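Local coordinates for protein PspGI restriction endonuclease (Pyrococcus sp. GI-H, PDB 3BM3) that binds its substrate DNA, as seen in this complex, and probably cuts it at specific sequences as a type II restriction endonuclease, at residues V190-E195 / Y213-R218; G217-L222 / Q241-F246. The protein carries 2 engineered substitutions. One frame throughout, in Å; residues are numbered along the deposited sequence.

Interaction 1 of 2, residues V190-E195 / Y213-R218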
loop_
_atom_site.group_PDB
_atom_site.type_symbol
_atom_site.label_atom_id
_atom_site.label_comp_id
_atom_site.label_asym_id
_atom_site.label_seq_id
_atom_site.Cartn_x
_atom_site.Cartn_y
_atom_site.Cartn_z
ATOM N N VAL C 190 -11.464 0.257 8.874
ATOM C CA VAL C 190 -11.303 -0.897 9.738
ATOM C C VAL C 190 -9.947 -1.539 9.452
ATOM O O VAL C 190 -9.666 -1.878 8.319
ATOM C CB VAL C 190 -12.388 -1.956 9.462
ATOM C CG1 VAL C 190 -12.165 -3.166 10.320
ATOM C CG2 VAL C 190 -13.753 -1.373 9.636
ATOM N N GLY C 191 -9.150 -1.694 10.503
ATOM C CA GLY C 191 -7.882 -2.369 10.414
ATOM C C GLY C 191 -7.951 -3.522 11.361
ATOM O O GLY C 191 -8.685 -3.479 12.359
ATOM N N PHE C 192 -7.272 -4.596 11.032
ATOM C CA PHE C 192 -7.288 -5.760 11.888
ATOM C C PHE C 192 -5.833 -6.069 12.240
ATOM O O PHE C 192 -5.277 -7.105 11.893
ATOM C CB PHE C 192 -7.982 -6.913 11.180
ATOM C CG PHE C 192 -8.682 -7.853 12.122
ATOM C CD1 PHE C 192 -9.685 -7.390 12.915
ATOM C CD2 PHE C 192 -8.332 -9.190 12.188
ATOM C CE1 PHE C 192 -10.328 -8.230 13.823
ATOM C CE2 PHE C 192 -8.984 -10.028 13.068
ATOM C CZ PHE C 192 -10.004 -9.527 13.860
ATOM N N ASP C 193 -5.236 -5.111 12.940
ATOM C CA ASP C 193 -3.788 -5.011 13.060
ATOM C C ASP C 193 -3.477 -4.586 14.451
ATOM O O ASP C 193 -3.792 -3.479 14.867
ATOM C CB ASP C 193 -3.236 -4.005 12.025
ATOM C CG ASP C 193 -1.730 -3.983 11.950
ATOM O OD1 ASP C 193 -1.072 -4.416 12.914
ATOM O OD2 ASP C 193 -1.205 -3.479 10.924
ATOM N N GLU C 194 -2.818 -5.474 15.165
ATOM C CA GLU C 194 -2.431 -5.227 16.538
ATOM C C GLU C 194 -1.347 -4.156 16.644
ATOM O O GLU C 194 -1.103 -3.656 17.738
ATOM C CB GLU C 194 -1.981 -6.545 17.201
ATOM C CG GLU C 194 -2.995 -7.697 17.056
ATOM C CD GLU C 194 -4.121 -7.716 18.107
ATOM O OE1 GLU C 194 -4.175 -6.818 18.999
ATOM O OE2 GLU C 194 -4.937 -8.671 18.031
ATOM N N GLU C 195 -0.713 -3.782 15.521
ATOM C CA GLU C 195 0.317 -2.754 15.510
ATOM C C GLU C 195 -0.175 -1.456 14.888
ATOM O O GLU C 195 0.598 -0.600 14.526
ATOM C CB GLU C 195 1.570 -3.263 14.788
ATOM C CG GLU C 195 2.169 -4.504 15.428
ATOM C CD GLU C 195 2.316 -4.425 16.950
ATOM O OE1 GLU C 195 2.822 -3.384 17.465
ATOM O OE2 GLU C 195 1.942 -5.416 17.633
ATOM N N TYR C 213 -11.743 1.935 13.177
ATOM C CA TYR C 213 -11.971 0.713 13.937
ATOM C C TYR C 213 -10.714 -0.114 14.017
ATOM O O TYR C 213 -10.031 -0.298 13.022
ATOM C CB TYR C 213 -13.072 -0.133 13.325
ATOM C CG TYR C 213 -14.400 0.572 13.459
ATOM C CD1 TYR C 213 -15.235 0.305 14.529
ATOM C CD2 TYR C 213 -14.780 1.536 12.534
ATOM C CE1 TYR C 213 -16.423 0.969 14.671
ATOM C CE2 TYR C 213 -15.948 2.209 12.646
ATOM C CZ TYR C 213 -16.786 1.932 13.740
ATOM O OH TYR C 213 -17.975 2.611 13.854
ATOM N N VAL C 214 -10.417 -0.597 15.201
ATOM C CA VAL C 214 -9.152 -1.250 15.469
ATOM C C VAL C 214 -9.463 -2.628 16.056
ATOM O O VAL C 214 -10.442 -2.815 16.747
ATOM C CB VAL C 214 -8.251 -0.402 16.414
ATOM C CG1 VAL C 214 -8.072 1.044 15.910
ATOM C CG2 VAL C 214 -8.770 -0.373 17.811
ATOM N N ILE C 215 -8.652 -3.626 15.729
ATOM C CA ILE C 215 -8.842 -4.940 16.271
ATOM C C ILE C 215 -8.943 -4.775 17.795
ATOM O O ILE C 215 -8.216 -4.003 18.384
ATOM C CB ILE C 215 -7.689 -5.877 15.875
ATOM C CG1 ILE C 215 -7.988 -7.312 16.285
ATOM C CG2 ILE C 215 -6.321 -5.357 16.356
ATOM C CD1 ILE C 215 -7.093 -8.340 15.599
ATOM N N ASP C 216 -9.850 -5.509 18.426
ATOM C CA ASP C 216 -10.192 -5.225 19.814
ATOM C C ASP C 216 -8.987 -5.195 20.715
ATOM O O ASP C 216 -8.908 -4.336 21.592
ATOM C CB ASP C 216 -11.231 -6.197 20.352
ATOM C CG ASP C 216 -12.609 -5.998 19.753
ATOM O OD1 ASP C 216 -12.764 -5.305 18.740
ATOM O OD2 ASP C 216 -13.554 -6.589 20.325
ATOM N N GLY C 217 -8.054 -6.126 20.480
ATOM C CA GLY C 217 -6.832 -6.274 21.271
ATOM C C GLY C 217 -5.920 -5.073 21.294
ATOM O O GLY C 217 -5.068 -4.939 22.166
ATOM N N ARG C 218 -6.083 -4.182 20.320
ATOM C CA ARG C 218 -5.240 -2.986 20.228
ATOM C C ARG C 218 -5.914 -1.739 20.769
ATOM O O ARG C 218 -5.275 -0.748 21.027
ATOM C CB ARG C 218 -4.835 -2.817 18.751
ATOM C CG ARG C 218 -3.996 -1.604 18.428
ATOM C CD ARG C 218 -2.814 -1.409 19.334
ATOM N NE ARG C 218 -2.014 -0.315 18.797
ATOM C CZ ARG C 218 -1.256 0.503 19.517
ATOM N NH1 ARG C 218 -1.167 0.373 20.843
ATOM N NH2 ARG C 218 -0.589 1.462 18.916
HETATM O O HOH W 1 -6.310 -2.611 14.192
HETATM O O HOH W 2 -7.409 -8.729 19.357
#
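Ile215 has CG1 anti to the backbone N (chi1 -172°) and CD1 extended beyond it, so the chain reaches over Phe192. Its CD1 sits 3.5 Å from the centroid of the Phe192 ring, almost on the ring normal, in a CH-pi contact over the face. Ile215 CG1 adds a 3.5 Å contact to Phe192 CE1. The ring also stacks with Phe104 and meets Phe246 edge-to-face. An alanine at Phe192 would remove the ring and would probably leave Ile215 CD1 without its aromatic partner.

Glu194 bends at chi2 (-84°), which brings its carboxylate back across Ile215. OE2 lies 3.3 Å from Ile215 CD1. A water joins this OE2 to the backbone N of Gly217, and Lys57 forms a salt bridge with it. Glu194 OE1 lies 3.4 Å from Gly217 C, where a CB on Gly217 would clash. Arg218 CD passes 3.2 Å from Glu194 O.

Between the strands, Gly191 N donates to Tyr213 O at 3.0 Å. The bond is nearly straight (171°) and lies in the carbonyl plane. Beyond it, a second water accepts from the backbone N of both Asp193 and Ile215, and gives a weak bond to Gly191 O. This water bridges the two segments just past the Gly191-Tyr213 bond. Asp193 OD1 accepts from Glu195 N at 2.7 Å and closes an Asx turn. Val190 and Tyr213 pair in parallel register, as expected of neighbouring strands in a beta-alpha-beta unit, here strands 186-191 and 211-214 joined through helix 198-206.

Interaction 2 of 2, residues G217-L222 / Q241-F246; sequences GRYDSL and QKIRRF
The ionic contact is a salt bridge between Asp220 OD1 and Arg245 NH2, 2.9 Å apart. The carboxylate and guanidinium planes stand 84° apart, so the pair is a single-point contact and not a side-by-side one.

The flat groups meet next to it. Arg245 runs extended from CG to NE and crosses Tyr219. Tyr219 CD2 lies over the centre of one guanidinium face, 3.4 Å from Arg245 CZ. The two planes are tilted by 36°. Nearer the backbone, Arg245 CG packs 3.5 Å from Tyr219 CG. The arginine therefore meets the tyrosine with both its chain and its charged end.

The polar edge of the ring is bridged by water. One water lies in the ring plane, 2.4 Å from Tyr219 OH, and donates to Ile243 O at 2.5 Å. Both distances are short. Tyr219 CE1 also brings the ring edge to within 3.4 Å of Ile243 O.

The apolar contacts lie deeper. Ile243 CG2 touches Leu222 CD2 at 3.9 Å and also reaches Tyr219 CE1. Ile223, Ile226, Ala201 and Leu205 surround Ile243 further.

Helix 217-222 runs at 143° to strand 243-245. This is the packing of a helix on a sheet in an alpha/beta core, here at the strand that ends the mixed sheet within the chain.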
loop_
_atom_site.group_PDB
_atom_site.type_symbol
_atom_site.label_atom_id
_atom_site.label_comp_id
_atom_site.label_asym_id
_atom_site.label_seq_id
_atom_site.Cartn_x
_atom_site.Cartn_y
_atom_site.Cartn_z
ATOM N N GLY C 217 -8.054 -6.126 20.480
ATOM C CA GLY C 217 -6.832 -6.274 21.271
ATOM C C GLY C 217 -5.920 -5.073 21.294
ATOM O O GLY C 217 -5.068 -4.939 22.166
ATOM N N ARG C 218 -6.083 -4.182 20.320
ATOM C CA ARG C 218 -5.240 -2.986 20.228
ATOM C C ARG C 218 -5.914 -1.739 20.769
ATOM O O ARG C 218 -5.275 -0.748 21.027
ATOM C CB ARG C 218 -4.835 -2.817 18.751
ATOM C CG ARG C 218 -3.996 -1.604 18.428
ATOM C CD ARG C 218 -2.814 -1.409 19.334
ATOM N NE ARG C 218 -2.014 -0.315 18.797
ATOM C CZ ARG C 218 -1.256 0.503 19.517
ATOM N NH1 ARG C 218 -1.167 0.373 20.843
ATOM N NH2 ARG C 218 -0.589 1.462 18.916
ATOM N N TYR C 219 -7.223 -1.793 20.966
ATOM C CA TYR C 219 -7.985 -0.616 21.333
ATOM C C TYR C 219 -7.434 0.009 22.603
ATOM O O TYR C 219 -7.099 1.178 22.640
ATOM C CB TYR C 219 -9.458 -0.947 21.485
ATOM C CG TYR C 219 -10.265 0.245 21.872
ATOM C CD1 TYR C 219 -10.669 1.176 20.925
ATOM C CD2 TYR C 219 -10.568 0.490 23.189
ATOM C CE1 TYR C 219 -11.375 2.305 21.290
ATOM C CE2 TYR C 219 -11.301 1.598 23.559
ATOM C CZ TYR C 219 -11.684 2.516 22.602
ATOM O OH TYR C 219 -12.402 3.615 23.006
ATOM N N ASP C 220 -7.354 -0.777 23.661
ATOM C CA ASP C 220 -6.945 -0.210 24.953
ATOM C C ASP C 220 -5.574 0.451 24.924
ATOM O O ASP C 220 -5.391 1.555 25.437
ATOM C CB ASP C 220 -7.001 -1.258 26.059
ATOM C CG ASP C 220 -8.408 -1.537 26.525
ATOM O OD1 ASP C 220 -9.332 -0.845 26.080
ATOM O OD2 ASP C 220 -8.572 -2.445 27.374
ATOM N N SER C 221 -4.591 -0.219 24.337
ATOM C CA SER C 221 -3.229 0.317 24.332
ATOM C C SER C 221 -3.164 1.547 23.430
ATOM O O SER C 221 -2.445 2.487 23.721
ATOM C CB SER C 221 -2.212 -0.744 23.895
ATOM O OG SER C 221 -2.515 -1.295 22.618
ATOM N N LEU C 222 -3.939 1.546 22.350
ATOM C CA LEU C 222 -3.958 2.685 21.454
ATOM C C LEU C 222 -4.526 3.888 22.160
ATOM O O LEU C 222 -3.942 4.977 22.108
ATOM C CB LEU C 222 -4.738 2.368 20.165
ATOM C CG LEU C 222 -4.995 3.598 19.301
ATOM C CD1 LEU C 222 -3.675 4.266 18.880
ATOM C CD2 LEU C 222 -5.873 3.239 18.119
ATOM N N GLN C 241 -13.364 9.507 20.686
ATOM C CA GLN C 241 -14.755 9.218 20.359
ATOM C C GLN C 241 -14.952 8.555 19.000
ATOM O O GLN C 241 -15.929 7.852 18.807
ATOM C CB GLN C 241 -15.596 10.476 20.419
ATOM C CG GLN C 241 -15.722 11.031 21.838
ATOM C CD GLN C 241 -16.102 12.518 21.890
ATOM O OE1 GLN C 241 -16.156 13.116 22.975
ATOM N NE2 GLN C 241 -16.331 13.130 20.709
ATOM N N LYS C 242 -14.019 8.816 18.093
ATOM C CA LYS C 242 -14.073 8.338 16.725
ATOM C C LYS C 242 -13.226 7.082 16.526
ATOM O O LYS C 242 -13.179 6.564 15.425
ATOM C CB LYS C 242 -13.600 9.444 15.789
ATOM C CG LYS C 242 -14.572 10.650 15.771
ATOM C CD LYS C 242 -13.967 11.941 15.165
ATOM C CE LYS C 242 -14.890 13.170 15.426
ATOM N NZ LYS C 242 -14.882 13.757 16.832
ATOM N N ILE C 243 -12.553 6.607 17.565
ATOM C CA ILE C 243 -11.757 5.387 17.470
ATOM C C ILE C 243 -12.536 4.339 18.217
ATOM O O ILE C 243 -12.939 4.572 19.325
ATOM C CB ILE C 243 -10.354 5.568 18.113
ATOM C CG1 ILE C 243 -9.557 6.606 17.325
ATOM C CG2 ILE C 243 -9.614 4.268 18.193
ATOM C CD1 ILE C 243 -8.318 7.130 18.120
ATOM N N ARG C 244 -12.732 3.187 17.588
ATOM C CA ARG C 244 -13.643 2.190 18.106
ATOM C C ARG C 244 -13.019 0.817 17.980
ATOM O O ARG C 244 -12.182 0.575 17.121
ATOM C CB ARG C 244 -14.953 2.182 17.319
ATOM C CG ARG C 244 -15.673 3.494 17.159
ATOM C CD ARG C 244 -16.390 3.837 18.378
ATOM N NE ARG C 244 -17.633 3.061 18.473
ATOM C CZ ARG C 244 -18.278 2.837 19.612
ATOM N NH1 ARG C 244 -17.767 3.264 20.756
ATOM N NH2 ARG C 244 -19.397 2.156 19.608
ATOM N N ARG C 245 -13.475 -0.097 18.820
ATOM C CA ARG C 245 -13.124 -1.484 18.640
ATOM C C ARG C 245 -13.839 -2.032 17.419
ATOM O O ARG C 245 -14.988 -1.707 17.139
ATOM C CB ARG C 245 -13.557 -2.276 19.882
ATOM C CG ARG C 245 -12.853 -1.923 21.116
ATOM C CD ARG C 245 -13.444 -2.750 22.253
ATOM N NE ARG C 245 -12.660 -2.659 23.489
ATOM C CZ ARG C 245 -12.805 -1.709 24.419
ATOM N NH1 ARG C 245 -13.706 -0.739 24.266
ATOM N NH2 ARG C 245 -12.046 -1.724 25.515
ATOM N N PHE C 246 -13.167 -2.945 16.731
ATOM C CA PHE C 246 -13.778 -3.694 15.650
ATOM C C PHE C 246 -15.153 -4.234 16.028
ATOM O O PHE C 246 -16.104 -4.146 15.273
ATOM C CB PHE C 246 -12.857 -4.845 15.267
ATOM C CG PHE C 246 -13.444 -5.763 14.238
ATOM C CD1 PHE C 246 -13.333 -5.470 12.898
ATOM C CD2 PHE C 246 -14.139 -6.900 14.611
ATOM C CE1 PHE C 246 -13.851 -6.326 11.951
ATOM C CE2 PHE C 246 -14.678 -7.750 13.654
ATOM C CZ PHE C 246 -14.523 -7.449 12.331
HETATM O O HOH W 3 -13.593 5.167 21.615
#

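In the fold
Interactions 1 and 2 lie side by side, with centres 7 Å apart, and share Gly217 and Arg218. Strand 211-214 is the seam between them. Val214 N faces Arg244 O at 2.9 Å and Val214 O faces Phe246 N at 2.7 Å, both probable hydrogen bonds, so the sheet continues from 186-191 through 211-214 to 243-245. Helix 216-227 begins in interaction 1 and packs on the sheet in interaction 2. Tyr213 CE1 also packs 3.3 Å from Arg244 CB. The bound DNA is near but not in contact: the nearest atoms are about 6 Å away for interaction 1 and about 8 Å for interaction 2.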